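Local structure of peptidoglycan-N-acetylmuramic acid deacetylase PdaC (Bacillus subtilis subsp. subtilis str. 168, 6H8N) at residues A23-I28 and D160-A166; G62-G66 and V184-Q188; V80-L84 and E115-M120; P102-P107 and M122-W127; D128-E132 and R145-Q149. The protein removes acetyl groups from N-acetylmuramic acid residues of peptidoglycan, which confers resistance to lysozyme, and can also deacylate chitin oligomers. The protein carries 1 engineered substitution. All coordinates share one frame; numbering follows the deposited sequence.

Interaction 1 of 5, residues A23-I28 and D160-A166; sequences ATTNQI and DIYRTSA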
# COMPACT_ATOMS: atom_id res chain seq x y z
N ALA A 23 -16.84 -1.62 -4.24
CA ALA A 23 -16.99 -2.48 -5.40
C ALA A 23 -15.65 -3.02 -5.88
O ALA A 23 -15.56 -4.17 -6.32
CB ALA A 23 -17.70 -1.72 -6.52
N THR A 24 -14.59 -2.21 -5.80
CA THR A 24 -13.28 -2.63 -6.27
C THR A 24 -12.41 -3.14 -5.12
O THR A 24 -11.79 -4.20 -5.24
CB THR A 24 -12.60 -1.49 -7.01
OG1 THR A 24 -12.63 -0.31 -6.21
CG2 THR A 24 -13.31 -1.20 -8.31
N THR A 25 -12.38 -2.43 -3.99
CA THR A 25 -11.58 -2.86 -2.85
C THR A 25 -12.01 -4.22 -2.34
O THR A 25 -11.16 -5.05 -2.01
CB THR A 25 -11.65 -1.82 -1.74
OG1 THR A 25 -11.32 -0.52 -2.27
CG2 THR A 25 -10.71 -2.18 -0.59
N ASN A 26 -13.32 -4.49 -2.28
CA ASN A 26 -13.76 -5.79 -1.77
C ASN A 26 -13.33 -6.93 -2.69
O ASN A 26 -13.03 -8.04 -2.23
CB ASN A 26 -15.27 -5.85 -1.58
CG ASN A 26 -15.73 -5.12 -0.35
OD1 ASN A 26 -15.04 -5.07 0.67
ND2 ASN A 26 -16.95 -4.61 -0.41
N GLN A 27 -13.33 -6.69 -4.00
CA GLN A 27 -12.87 -7.71 -4.93
C GLN A 27 -11.39 -8.02 -4.71
O GLN A 27 -10.98 -9.18 -4.69
CB GLN A 27 -13.12 -7.21 -6.36
CG GLN A 27 -12.83 -8.22 -7.42
CD GLN A 27 -12.93 -7.63 -8.82
OE1 GLN A 27 -13.84 -6.86 -9.14
NE2 GLN A 27 -12.00 -8.01 -9.66
N ILE A 28 -10.58 -6.97 -4.48
CA ILE A 28 -9.16 -7.17 -4.22
C ILE A 28 -8.96 -7.91 -2.90
O ILE A 28 -8.14 -8.83 -2.81
CB ILE A 28 -8.45 -5.81 -4.24
CG1 ILE A 28 -8.46 -5.24 -5.67
CG2 ILE A 28 -7.02 -5.91 -3.71
CD1 ILE A 28 -8.16 -3.76 -5.76
N ASP A 160 -6.87 1.29 -6.26
CA ASP A 160 -7.98 0.34 -6.08
C ASP A 160 -9.34 1.00 -6.21
O ASP A 160 -10.26 0.66 -5.46
CB ASP A 160 -7.89 -0.46 -4.76
CG ASP A 160 -7.92 0.40 -3.50
OD1 ASP A 160 -7.17 1.38 -3.43
OD2 ASP A 160 -8.70 0.04 -2.56
N ILE A 161 -9.51 1.90 -7.17
CA ILE A 161 -10.77 2.58 -7.42
C ILE A 161 -11.31 2.33 -8.83
O ILE A 161 -12.37 2.86 -9.17
CB ILE A 161 -10.64 4.09 -7.14
CG1 ILE A 161 -9.55 4.73 -8.01
CG2 ILE A 161 -10.34 4.30 -5.66
CD1 ILE A 161 -9.59 6.25 -7.99
N TYR A 162 -10.61 1.57 -9.66
CA TYR A 162 -11.02 1.31 -11.03
C TYR A 162 -11.31 -0.17 -11.22
O TYR A 162 -10.56 -1.03 -10.74
CB TYR A 162 -9.92 1.72 -12.01
CG TYR A 162 -9.46 3.15 -11.85
CD1 TYR A 162 -10.34 4.21 -12.06
CD2 TYR A 162 -8.15 3.45 -11.50
CE1 TYR A 162 -9.91 5.53 -11.92
CE2 TYR A 162 -7.72 4.76 -11.36
CZ TYR A 162 -8.60 5.79 -11.57
OH TYR A 162 -8.16 7.08 -11.42
N ARG A 163 -12.37 -0.46 -11.97
CA ARG A 163 -12.71 -1.85 -12.27
C ARG A 163 -11.54 -2.58 -12.93
O ARG A 163 -11.24 -3.73 -12.59
CB ARG A 163 -13.95 -1.88 -13.16
CG ARG A 163 -14.35 -3.27 -13.64
CD ARG A 163 -15.62 -3.77 -12.95
NE ARG A 163 -15.53 -3.70 -11.49
CZ ARG A 163 -14.75 -4.47 -10.75
NH1 ARG A 163 -14.74 -4.35 -9.42
NH2 ARG A 163 -13.96 -5.37 -11.32
N THR A 164 -10.88 -1.94 -13.91
CA THR A 164 -9.76 -2.59 -14.59
C THR A 164 -8.61 -2.85 -13.64
O THR A 164 -7.86 -3.80 -13.83
CB THR A 164 -9.30 -1.78 -15.82
OG1 THR A 164 -9.29 -0.39 -15.52
CG2 THR A 164 -10.22 -2.01 -17.00
N SER A 165 -8.42 -1.99 -12.64
CA SER A 165 -7.38 -2.19 -11.64
C SER A 165 -7.70 -3.37 -10.73
O SER A 165 -6.81 -4.16 -10.40
CB SER A 165 -7.19 -0.92 -10.82
OG SER A 165 -6.67 0.10 -11.64
N ALA A 166 -8.95 -3.51 -10.30
CA ALA A 166 -9.30 -4.65 -9.47
C ALA A 166 -9.17 -5.95 -10.25
O ALA A 166 -8.67 -6.95 -9.74
CB ALA A 166 -10.71 -4.48 -8.92
O HOH W 1 -9.48 -8.33 -7.40
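Q27 and R163 meet with their flat ends nearly coplanar. The amide and guanidinium planes are 23° apart, although the two side chains cross at about a right angle. Q27 OE1 sits at the guanidinium edge, 2.6 Å from R163 NH2 and 2.7 Å from R163 NH1. Both N-H bonds point poorly at it, so both hydrogen bonds are weak. The stronger partner of each group is D167, which accepts from Q27 NE2 and forms a salt bridge with R163 NH2. R163 bends at chi2 and chi3 to bring its end back over helix 22-35, and T24 CG2 lies obliquely beside R163 NH1.

T24 faces the second segment with both branches. With chi1 at 51°, T24 OG1 is turned in over its own backbone, toward D160, and donates to D160 O at 2.7 Å. This donor stands above the carbonyl plane, 43° out of it. T25 OG1 lies 2.7 Å from D160 OD2, but its proton has another acceptor within reach. N21 is hydrogen-bonded to both threonines, through ND2 to T24 OG1 and its backbone N to T25 OG1.

Apolar contacts lie beside these polar groups. I28 CD1 touches D160 CB at 3.5 Å, and A166 CB rests against T24 and I28. Water 1 donates to A166 O and accepts weakly from Q27 NE2.

D160 follows H159, the proton donor by similarity. The T24 hydroxyl bond is the firm polar tie between this turn and helix 22-35, and the weaker amide-guanidinium bonds lie nearer the surface.

Interaction 2 of 5, residues G62-G66 and V184-Q188; sequences GNEVG and VTVSQ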
# COMPACT_ATOMS: atom_id res chain seq x y z
N GLY A 62 -5.97 -8.94 7.92
CA GLY A 62 -4.54 -8.98 8.06
C GLY A 62 -3.77 -8.02 7.19
O GLY A 62 -2.54 -8.11 7.14
N ASN A 63 -4.43 -7.11 6.51
CA ASN A 63 -3.76 -6.15 5.66
C ASN A 63 -3.34 -4.92 6.46
O ASN A 63 -3.90 -4.62 7.52
CB ASN A 63 -4.67 -5.80 4.50
CG ASN A 63 -5.07 -7.03 3.74
OD1 ASN A 63 -4.23 -7.64 3.06
ND2 ASN A 63 -6.34 -7.43 3.85
N GLU A 64 -2.35 -4.22 5.95
CA GLU A 64 -1.84 -3.02 6.57
C GLU A 64 -2.53 -1.82 5.95
O GLU A 64 -2.88 -1.83 4.76
CB GLU A 64 -0.32 -2.92 6.40
CG GLU A 64 0.30 -1.73 7.11
CD GLU A 64 1.81 -1.79 7.21
OE1 GLU A 64 2.46 -2.46 6.40
OE2 GLU A 64 2.36 -1.12 8.12
N VAL A 65 -2.75 -0.78 6.76
CA VAL A 65 -3.41 0.45 6.32
C VAL A 65 -2.46 1.61 6.52
O VAL A 65 -1.92 1.81 7.62
CB VAL A 65 -4.72 0.68 7.07
CG1 VAL A 65 -5.33 2.05 6.70
CG2 VAL A 65 -5.69 -0.43 6.74
N GLY A 66 -2.28 2.40 5.46
CA GLY A 66 -1.49 3.61 5.50
C GLY A 66 -2.35 4.82 5.17
O GLY A 66 -3.47 4.71 4.70
N VAL A 184 3.38 -9.71 0.96
CA VAL A 184 3.57 -9.20 2.31
C VAL A 184 3.17 -7.73 2.37
O VAL A 184 3.10 -7.04 1.35
CB VAL A 184 5.01 -9.42 2.80
CG1 VAL A 184 5.39 -10.89 2.67
CG2 VAL A 184 6.00 -8.59 2.03
N THR A 185 2.96 -7.24 3.59
CA THR A 185 2.69 -5.83 3.80
C THR A 185 3.98 -5.03 3.69
O THR A 185 5.09 -5.57 3.70
CB THR A 185 2.07 -5.59 5.17
OG1 THR A 185 3.07 -5.88 6.16
CG2 THR A 185 0.83 -6.43 5.40
N VAL A 186 3.84 -3.71 3.60
CA VAL A 186 5.01 -2.84 3.54
C VAL A 186 5.89 -3.03 4.78
O VAL A 186 7.12 -3.13 4.67
CB VAL A 186 4.58 -1.38 3.33
CG1 VAL A 186 5.72 -0.39 3.60
CG2 VAL A 186 4.04 -1.20 1.93
N SER A 187 5.29 -3.07 5.96
CA SER A 187 6.08 -3.25 7.17
C SER A 187 6.73 -4.63 7.22
O SER A 187 7.86 -4.77 7.70
CB SER A 187 5.23 -2.98 8.40
OG SER A 187 4.88 -1.60 8.43
N GLN A 188 6.05 -5.67 6.72
CA GLN A 188 6.65 -6.99 6.68
C GLN A 188 7.84 -7.02 5.72
O GLN A 188 8.84 -7.69 5.99
CB GLN A 188 5.62 -8.03 6.28
CG GLN A 188 4.64 -8.36 7.38
CD GLN A 188 3.43 -9.14 6.91
OE1 GLN A 188 3.15 -9.26 5.72
NE2 GLN A 188 2.66 -9.65 7.88
O HOH W 2 -0.54 -9.64 8.10
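The start of strand 64-67 passes the start of helix 186-197 with E64 CA and T185 CA 6.0 Å apart, and no backbone hydrogen bond joins them. E64 spans the gap. Its CG is anti to the backbone N (chi1 -176°) and the rest of the chain is extended, which carries the carboxylate to the first turn of the helix. There it grips S187 twice. E64 OE1 accepts from S187 N at 2.9 Å in a fairly straight bond of 167°. E64 OE2 accepts from S187 OG at 2.6 Å. Each oxygen uses its syn lone pair, so the two bonds fix the rotation of the carboxylate. A negative group at a helix N-terminus is probably favoured by the helix dipole as well.

This is the C-terminal polysaccharide deacetylase (NodB homology) domain of the protein, a parallel-stranded fold in which helices surround the strands. The contact ties the strand to the last long helix of the chain. T185 and Q188 form a capping box at the beginning of that helix: Q188 N donates to T185 OG1, and T185 N to Q188 OE1. The same threonine packs on the glutamate, with T185 CG2 3.8 Å from E64 CB and T185 CB 3.4 Å from E64 OE1.

G62 ends helix 52-60 as the C-prime residue of a Schellman motif, at a positive phi of 89° that suits glycine. T40, on the adjoining strand 40-43, is hydrogen-bonded through OG1 to V186 N. Water 2 donates to G62 O at 2.7 Å and accepts weakly from Q188 NE2.

Interaction 3 of 5, residues V80-L84 and E115-M120; sequences VKEAL and ELRSQM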
# COMPACT_ATOMS: atom_id res chain seq x y z
N VAL A 80 2.23 24.17 5.40
CA VAL A 80 2.55 23.05 6.27
C VAL A 80 1.37 22.75 7.18
O VAL A 80 1.00 21.58 7.37
CB VAL A 80 3.85 23.32 7.05
CG1 VAL A 80 4.12 22.22 8.06
CG2 VAL A 80 5.01 23.45 6.08
N LYS A 81 0.74 23.79 7.72
CA LYS A 81 -0.42 23.61 8.59
C LYS A 81 -1.53 22.87 7.86
O LYS A 81 -2.13 21.94 8.42
CB LYS A 81 -0.90 24.98 9.10
N GLU A 82 -1.85 23.27 6.63
CA GLU A 82 -2.93 22.63 5.88
C GLU A 82 -2.57 21.20 5.52
O GLU A 82 -3.43 20.30 5.57
CB GLU A 82 -3.21 23.41 4.60
CG GLU A 82 -3.83 24.79 4.81
CD GLU A 82 -3.89 25.62 3.52
OE1 GLU A 82 -3.02 25.43 2.64
OE2 GLU A 82 -4.81 26.45 3.40
N ALA A 83 -1.30 20.96 5.16
CA ALA A 83 -0.88 19.61 4.82
C ALA A 83 -0.96 18.70 6.03
O ALA A 83 -1.42 17.55 5.93
CB ALA A 83 0.54 19.62 4.26
N LEU A 84 -0.50 19.19 7.20
CA LEU A 84 -0.59 18.38 8.41
C LEU A 84 -2.03 18.09 8.78
O LEU A 84 -2.34 17.00 9.27
CB LEU A 84 0.16 19.07 9.56
CG LEU A 84 1.67 19.16 9.35
CD1 LEU A 84 2.32 19.95 10.50
CD2 LEU A 84 2.32 17.78 9.22
N GLU A 115 10.60 19.55 5.02
CA GLU A 115 9.86 20.12 6.13
C GLU A 115 8.65 19.27 6.47
O GLU A 115 8.36 19.01 7.64
CB GLU A 115 9.42 21.54 5.79
CG GLU A 115 8.79 22.26 6.96
CD GLU A 115 9.76 22.46 8.11
OE1 GLU A 115 10.99 22.44 7.88
OE2 GLU A 115 9.30 22.63 9.26
N LEU A 116 7.90 18.84 5.45
CA LEU A 116 6.75 17.97 5.71
C LEU A 116 7.20 16.65 6.29
O LEU A 116 6.58 16.13 7.22
CB LEU A 116 5.96 17.75 4.42
CG LEU A 116 5.19 18.95 3.89
CD1 LEU A 116 4.45 18.56 2.62
CD2 LEU A 116 4.22 19.48 4.93
N ARG A 117 8.29 16.08 5.75
CA ARG A 117 8.84 14.85 6.30
C ARG A 117 9.05 14.97 7.80
O ARG A 117 8.58 14.14 8.58
CB ARG A 117 10.17 14.54 5.62
CG ARG A 117 10.11 13.50 4.55
CD ARG A 117 11.48 13.27 3.95
NE ARG A 117 11.37 12.93 2.54
CZ ARG A 117 11.13 11.71 2.08
NH1 ARG A 117 10.96 10.70 2.93
NH2 ARG A 117 11.06 11.50 0.78
N SER A 118 9.76 16.02 8.22
CA SER A 118 10.10 16.15 9.63
C SER A 118 8.87 16.39 10.49
O SER A 118 8.82 15.92 11.63
CB SER A 118 11.14 17.26 9.83
OG SER A 118 10.66 18.51 9.37
N GLN A 119 7.87 17.09 9.97
CA GLN A 119 6.71 17.43 10.78
C GLN A 119 5.65 16.34 10.82
O GLN A 119 4.87 16.30 11.77
CB GLN A 119 6.09 18.73 10.28
CG GLN A 119 7.07 19.89 10.28
CD GLN A 119 6.65 21.00 11.21
OE1 GLN A 119 5.49 21.41 11.24
NE2 GLN A 119 7.61 21.49 12.00
N MET A 120 5.58 15.47 9.81
CA MET A 120 4.54 14.44 9.81
C MET A 120 4.84 13.34 10.82
O MET A 120 3.91 12.72 11.34
CB MET A 120 4.37 13.84 8.42
CG MET A 120 3.60 14.70 7.44
SD MET A 120 3.33 13.84 5.87
CE MET A 120 5.01 13.45 5.39
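V80 and L116 meet through methyl groups that their torsions bring together. V80 puts CG1 anti to the backbone N (chi1 174°), and L116 puts CG anti to its own carbonyl carbon (chi1 -70°) and continues extended, so L116 CD2 reaches V80 CG1. V80 CG2 lies beside the backbone N and takes a different partner. L84 has the same shape as L116 and reaches M120.

This is helix-to-helix packing, between the first turns of helix 80-98 and the short helix 114-120. The two axes approach to 10.7 Å with a signed crossing angle of -51°. V80 and L84 face L116, Q119 and M120. V80 and L84 are four residues apart, as are L116 and M120, which is consistent with ridges-into-grooves packing of two such rows.

L116 CD2 inserts between A83 and V80, 3.7 Å from A83 CB and 4.2 Å from V80 CG1. V80 and L116 lie alongside each other, running in opposite senses. L84 CD2 lies 3.8 Å from M120 CG. At the other margin V80 CG2 touches E115 CG, the aliphatic part of that side chain. No hydrogen bond crosses between the segments.

L75, from the loop before helix 80-98, touches A83 and L116 on the inner side, and I112 touches M120. N113 OD1 is hydrogen-bonded to L116 N near the start of helix 114-120. The contact is plain structural packing, some way from the zinc site.

Q119 is bent at chi2 and lies across the outer margin of the apolar strip. Its OE1 is 3.6 Å from V80 CG1 and also 3.6 Å from L84 CD1.

Interaction 4 of 5, residues P102-P107 and M122-W127; sequences PTLVRP and MDVALW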
# COMPACT_ATOMS: atom_id res chain seq x y z
N PRO A 102 -2.20 4.37 11.84
CA PRO A 102 -1.20 4.09 10.80
C PRO A 102 0.15 4.68 11.16
O PRO A 102 0.23 5.75 11.77
CB PRO A 102 -1.77 4.78 9.56
CG PRO A 102 -3.27 4.78 9.80
CD PRO A 102 -3.40 5.02 11.30
N THR A 103 1.20 3.97 10.76
CA THR A 103 2.56 4.48 10.85
C THR A 103 3.13 4.88 9.50
O THR A 103 4.12 5.61 9.46
CB THR A 103 3.49 3.44 11.47
OG1 THR A 103 3.48 2.28 10.66
CG2 THR A 103 3.02 3.06 12.87
N LEU A 104 2.49 4.47 8.40
CA LEU A 104 2.97 4.74 7.05
C LEU A 104 2.13 5.84 6.43
O LEU A 104 0.90 5.83 6.52
CB LEU A 104 2.85 3.50 6.17
CG LEU A 104 3.53 2.22 6.67
CD1 LEU A 104 3.20 1.07 5.74
CD2 LEU A 104 5.02 2.43 6.74
N VAL A 105 2.79 6.77 5.74
CA VAL A 105 2.11 7.80 4.98
C VAL A 105 2.59 7.75 3.54
O VAL A 105 3.78 7.51 3.28
CB VAL A 105 2.32 9.21 5.60
CG1 VAL A 105 3.79 9.62 5.57
CG2 VAL A 105 1.43 10.26 4.91
N ARG A 106 1.67 7.95 2.61
CA ARG A 106 1.99 8.00 1.19
C ARG A 106 1.45 9.31 0.65
O ARG A 106 0.24 9.43 0.39
CB ARG A 106 1.41 6.80 0.46
CG ARG A 106 1.67 6.80 -1.03
CD ARG A 106 1.24 5.50 -1.65
NE ARG A 106 2.21 4.43 -1.47
CZ ARG A 106 2.06 3.21 -1.96
NH1 ARG A 106 0.94 2.88 -2.61
NH2 ARG A 106 3.02 2.31 -1.80
N PRO A 107 2.29 10.33 0.48
CA PRO A 107 1.80 11.63 0.02
C PRO A 107 1.25 11.51 -1.39
O PRO A 107 1.88 10.87 -2.24
CB PRO A 107 3.06 12.50 0.03
CG PRO A 107 3.92 11.89 1.11
CD PRO A 107 3.70 10.40 0.93
N MET A 122 5.93 10.35 10.41
CA MET A 122 5.46 9.07 9.91
C MET A 122 6.50 8.54 8.94
O MET A 122 7.35 9.28 8.46
CB MET A 122 4.10 9.20 9.23
CG MET A 122 2.99 9.65 10.19
SD MET A 122 1.37 9.77 9.44
CE MET A 122 0.93 8.06 9.24
N ASP A 123 6.40 7.26 8.64
CA ASP A 123 7.29 6.58 7.69
C ASP A 123 6.72 6.77 6.28
O ASP A 123 5.61 6.31 6.00
CB ASP A 123 7.27 5.10 8.09
CG ASP A 123 8.10 4.20 7.19
OD1 ASP A 123 8.58 4.65 6.13
OD2 ASP A 123 8.26 3.01 7.55
N VAL A 124 7.46 7.44 5.41
CA VAL A 124 7.01 7.71 4.04
C VAL A 124 7.22 6.47 3.20
O VAL A 124 8.34 5.97 3.09
CB VAL A 124 7.77 8.90 3.45
CG1 VAL A 124 7.40 9.09 1.99
CG2 VAL A 124 7.49 10.18 4.26
N ALA A 125 6.14 5.95 2.61
CA ALA A 125 6.15 4.69 1.89
C ALA A 125 5.69 4.94 0.46
O ALA A 125 4.50 5.14 0.20
CB ALA A 125 5.22 3.69 2.56
N LEU A 126 6.64 4.94 -0.47
CA LEU A 126 6.35 5.11 -1.89
C LEU A 126 6.39 3.77 -2.60
O LEU A 126 5.84 2.80 -2.07
CB LEU A 126 7.25 6.20 -2.48
CG LEU A 126 7.10 7.56 -1.79
CD1 LEU A 126 7.93 8.60 -2.51
CD2 LEU A 126 5.65 8.02 -1.66
N TRP A 127 6.98 3.66 -3.78
CA TRP A 127 6.83 2.45 -4.58
C TRP A 127 7.96 2.36 -5.60
O TRP A 127 8.65 3.34 -5.88
CB TRP A 127 5.47 2.42 -5.28
CG TRP A 127 5.29 3.61 -6.15
CD1 TRP A 127 5.71 3.74 -7.44
CD2 TRP A 127 4.70 4.86 -5.79
NE1 TRP A 127 5.42 5.00 -7.90
CE2 TRP A 127 4.80 5.71 -6.91
CE3 TRP A 127 4.08 5.34 -4.63
CZ2 TRP A 127 4.31 7.02 -6.89
CZ3 TRP A 127 3.59 6.63 -4.62
CH2 TRP A 127 3.71 7.46 -5.76
O HOH W 3 6.23 2.28 10.11
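R106 runs along the backbone of A125 and L126 and past the edge of the W127 ring. Its CB lies 3.5 Å from A125 O, and CG stays at the same carbonyl while nearing W127 CZ3. CD lies 4.0 Å from W127 CZ3. The chain is extended to CD and then bends (chi3 -80°), which aims NE at the second segment. NE donates to A125 O at 2.9 Å in a straight bond of 173°, close to the guanidinium plane. W127 CE3 stands 3.8 Å above that plane, toward the rim. The indole turns its edge to the guanidinium face, with the planes 80° apart. NH2 makes a weak bond to L126 O. NH1 is hydrogen-bonded to T15 OG1 and to OG of S17, an engineered residue at the position of the proton acceptor by similarity.

Behind R106 the two segments pair as parallel strands, through D123 N to T103 O, V105 N to D123 O, and A125 N to V105 O. V105 CG1 packs on M122 CB at 3.7 Å, and M122 CE turns back toward P102 O and L104 O.

The pair closes a beta-alpha-beta unit through helix 114-120. L104 and R106 also bond by backbone to N67, at the end of strand 64-67. I87 and Q91 of helix 80-98 pack on M122, while F42 of strand 40-43 and L157 of strand 155-159 touch R106.

Interaction 5 of 5, residues D128-E132 and R145-Q149; sequences DVDPE and RVMNQ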
# COMPACT_ATOMS: atom_id res chain seq x y z
N ASP A 128 8.10 1.17 -6.18
CA ASP A 128 9.11 0.87 -7.21
C ASP A 128 8.52 0.66 -8.59
O ASP A 128 9.21 0.89 -9.59
CB ASP A 128 9.87 -0.43 -6.88
CG ASP A 128 10.57 -0.38 -5.58
OD1 ASP A 128 11.40 0.52 -5.37
OD2 ASP A 128 10.31 -1.26 -4.75
N VAL A 129 7.30 0.16 -8.68
CA VAL A 129 6.69 -0.27 -9.93
C VAL A 129 5.32 0.38 -10.02
O VAL A 129 4.49 0.21 -9.12
CB VAL A 129 6.56 -1.79 -9.99
CG1 VAL A 129 5.77 -2.21 -11.22
CG2 VAL A 129 7.91 -2.47 -9.97
N ASP A 130 5.08 1.11 -11.10
CA ASP A 130 3.84 1.87 -11.27
C ASP A 130 3.35 1.66 -12.70
O ASP A 130 3.89 2.27 -13.64
CB ASP A 130 4.07 3.35 -10.97
CG ASP A 130 2.84 4.20 -11.18
OD1 ASP A 130 1.74 3.67 -11.49
OD2 ASP A 130 2.98 5.44 -11.01
N PRO A 131 2.35 0.81 -12.92
CA PRO A 131 1.84 0.59 -14.28
C PRO A 131 0.96 1.71 -14.79
O PRO A 131 0.39 1.58 -15.88
CB PRO A 131 1.03 -0.70 -14.12
CG PRO A 131 0.51 -0.61 -12.71
CD PRO A 131 1.63 -0.00 -11.92
N GLU A 132 0.78 2.77 -14.02
CA GLU A 132 -0.03 3.90 -14.43
C GLU A 132 -1.44 3.46 -14.82
O GLU A 132 -1.95 3.77 -15.91
CB GLU A 132 0.66 4.68 -15.55
CG GLU A 132 2.07 5.11 -15.18
CD GLU A 132 2.66 6.10 -16.17
OE1 GLU A 132 2.97 5.71 -17.32
OE2 GLU A 132 2.81 7.28 -15.80
N ARG A 145 2.44 -4.93 -17.54
CA ARG A 145 3.43 -4.00 -17.02
C ARG A 145 3.92 -4.45 -15.64
O ARG A 145 5.13 -4.49 -15.37
CB ARG A 145 2.84 -2.58 -16.95
CG ARG A 145 2.67 -1.87 -18.29
CD ARG A 145 2.21 -0.39 -18.16
NE ARG A 145 3.32 0.48 -17.76
CZ ARG A 145 3.31 1.82 -17.81
NH1 ARG A 145 4.39 2.50 -17.43
NH2 ARG A 145 2.25 2.49 -18.23
N VAL A 146 2.99 -4.83 -14.77
CA VAL A 146 3.39 -5.27 -13.44
C VAL A 146 4.20 -6.56 -13.51
O VAL A 146 5.27 -6.69 -12.89
CB VAL A 146 2.17 -5.43 -12.52
CG1 VAL A 146 2.55 -6.13 -11.21
CG2 VAL A 146 1.52 -4.08 -12.26
N MET A 147 3.71 -7.56 -14.26
CA MET A 147 4.38 -8.85 -14.26
C MET A 147 5.75 -8.78 -14.91
O MET A 147 6.66 -9.51 -14.50
CB MET A 147 3.51 -9.91 -14.93
CG MET A 147 2.21 -10.22 -14.21
SD MET A 147 2.36 -10.59 -12.45
CE MET A 147 3.42 -12.04 -12.49
N ASN A 148 5.95 -7.88 -15.88
CA ASN A 148 7.26 -7.74 -16.49
C ASN A 148 8.25 -7.07 -15.55
O ASN A 148 9.46 -7.31 -15.67
CB ASN A 148 7.15 -6.96 -17.80
CG ASN A 148 6.48 -7.76 -18.89
OD1 ASN A 148 6.34 -8.98 -18.78
ND2 ASN A 148 6.05 -7.08 -19.94
N GLN A 149 7.78 -6.25 -14.61
CA GLN A 149 8.66 -5.53 -13.69
C GLN A 149 8.74 -6.15 -12.30
O GLN A 149 9.57 -5.72 -11.50
CB GLN A 149 8.18 -4.08 -13.58
CG GLN A 149 8.30 -3.30 -14.88
CD GLN A 149 7.64 -1.94 -14.80
OE1 GLN A 149 8.00 -1.10 -13.99
NE2 GLN A 149 6.64 -1.72 -15.66
O HOH W 4 9.83 -0.05 -12.38
O HOH W 5 6.91 1.11 -13.27
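One face of the R145 guanidinium looks onto the carbonyl group of P131. P131 C lies 3.6 Å from the guanidinium plane of R145, toward the rim, with E132 N and D130 O over the same face. P131 O is 3.1 Å from R145 NH2, but the angle is too poor for a hydrogen bond. The carboxylate of E132 stands almost perpendicular to the guanidinium, with the planes 89° apart. E132 OE1 forms a salt bridge with R145 NH2 at 3.4 Å, a long and weak bond. D136 adds a second, long ion pair to NH2. R145 is bent at chi3 (77°), which folds its end back over the loop.

Below the charged groups the contact is apolar. P131 CB meets R145 CB, and P131 CG packs on V146 CG2 at 3.6 Å. V129 sets both methyls against Q149, with CG1 3.7 Å from Q149 OE1. I172 of helix 163-178 and I156 of strand 155-159 touch V146 from the protein interior.

Water links the rest. Water 5 accepts from D130 N at 2.8 Å and lies 2.6 Å from Q149 OE1. Water 4 sits between D128 O and the same Q149 OE1.

D130 OD1 accepts from E132 N, two residues on, at 2.9 Å, which defines an Asx turn; the N-H comes from above the carboxylate plane. The turn leads straight to D133, the residue that by similarity raises the pKa of the active-site histidine. D130 itself packs near H159. The loop, backed here by helix 139-149, probably forms part of the active-site wall, as in related deacetylases of the family.

Interactions 2 and 4 lie nearest the centre of the chain and touch: L104 packs on E64 and V186. Interaction 3 lies farthest out, yet meets interaction 4 through M120 and V105 and shares helix 114-120 of its beta-alpha-beta unit. Interactions 1 and 5 lie at middle depth, and each brings a residue, Y162 or D130, close to H159. The chemistry follows place. Interaction 4 relies on strand pairing and an arginine held by several hydrogen bonds beside the active site. Interaction 2 joins a carboxylate to a helix start. Interaction 3 is almost wholly apolar. Interactions 1 and 5 add weak arginine bonds to apolar contacts, and interaction 1 also has a firm threonine hydroxyl bond.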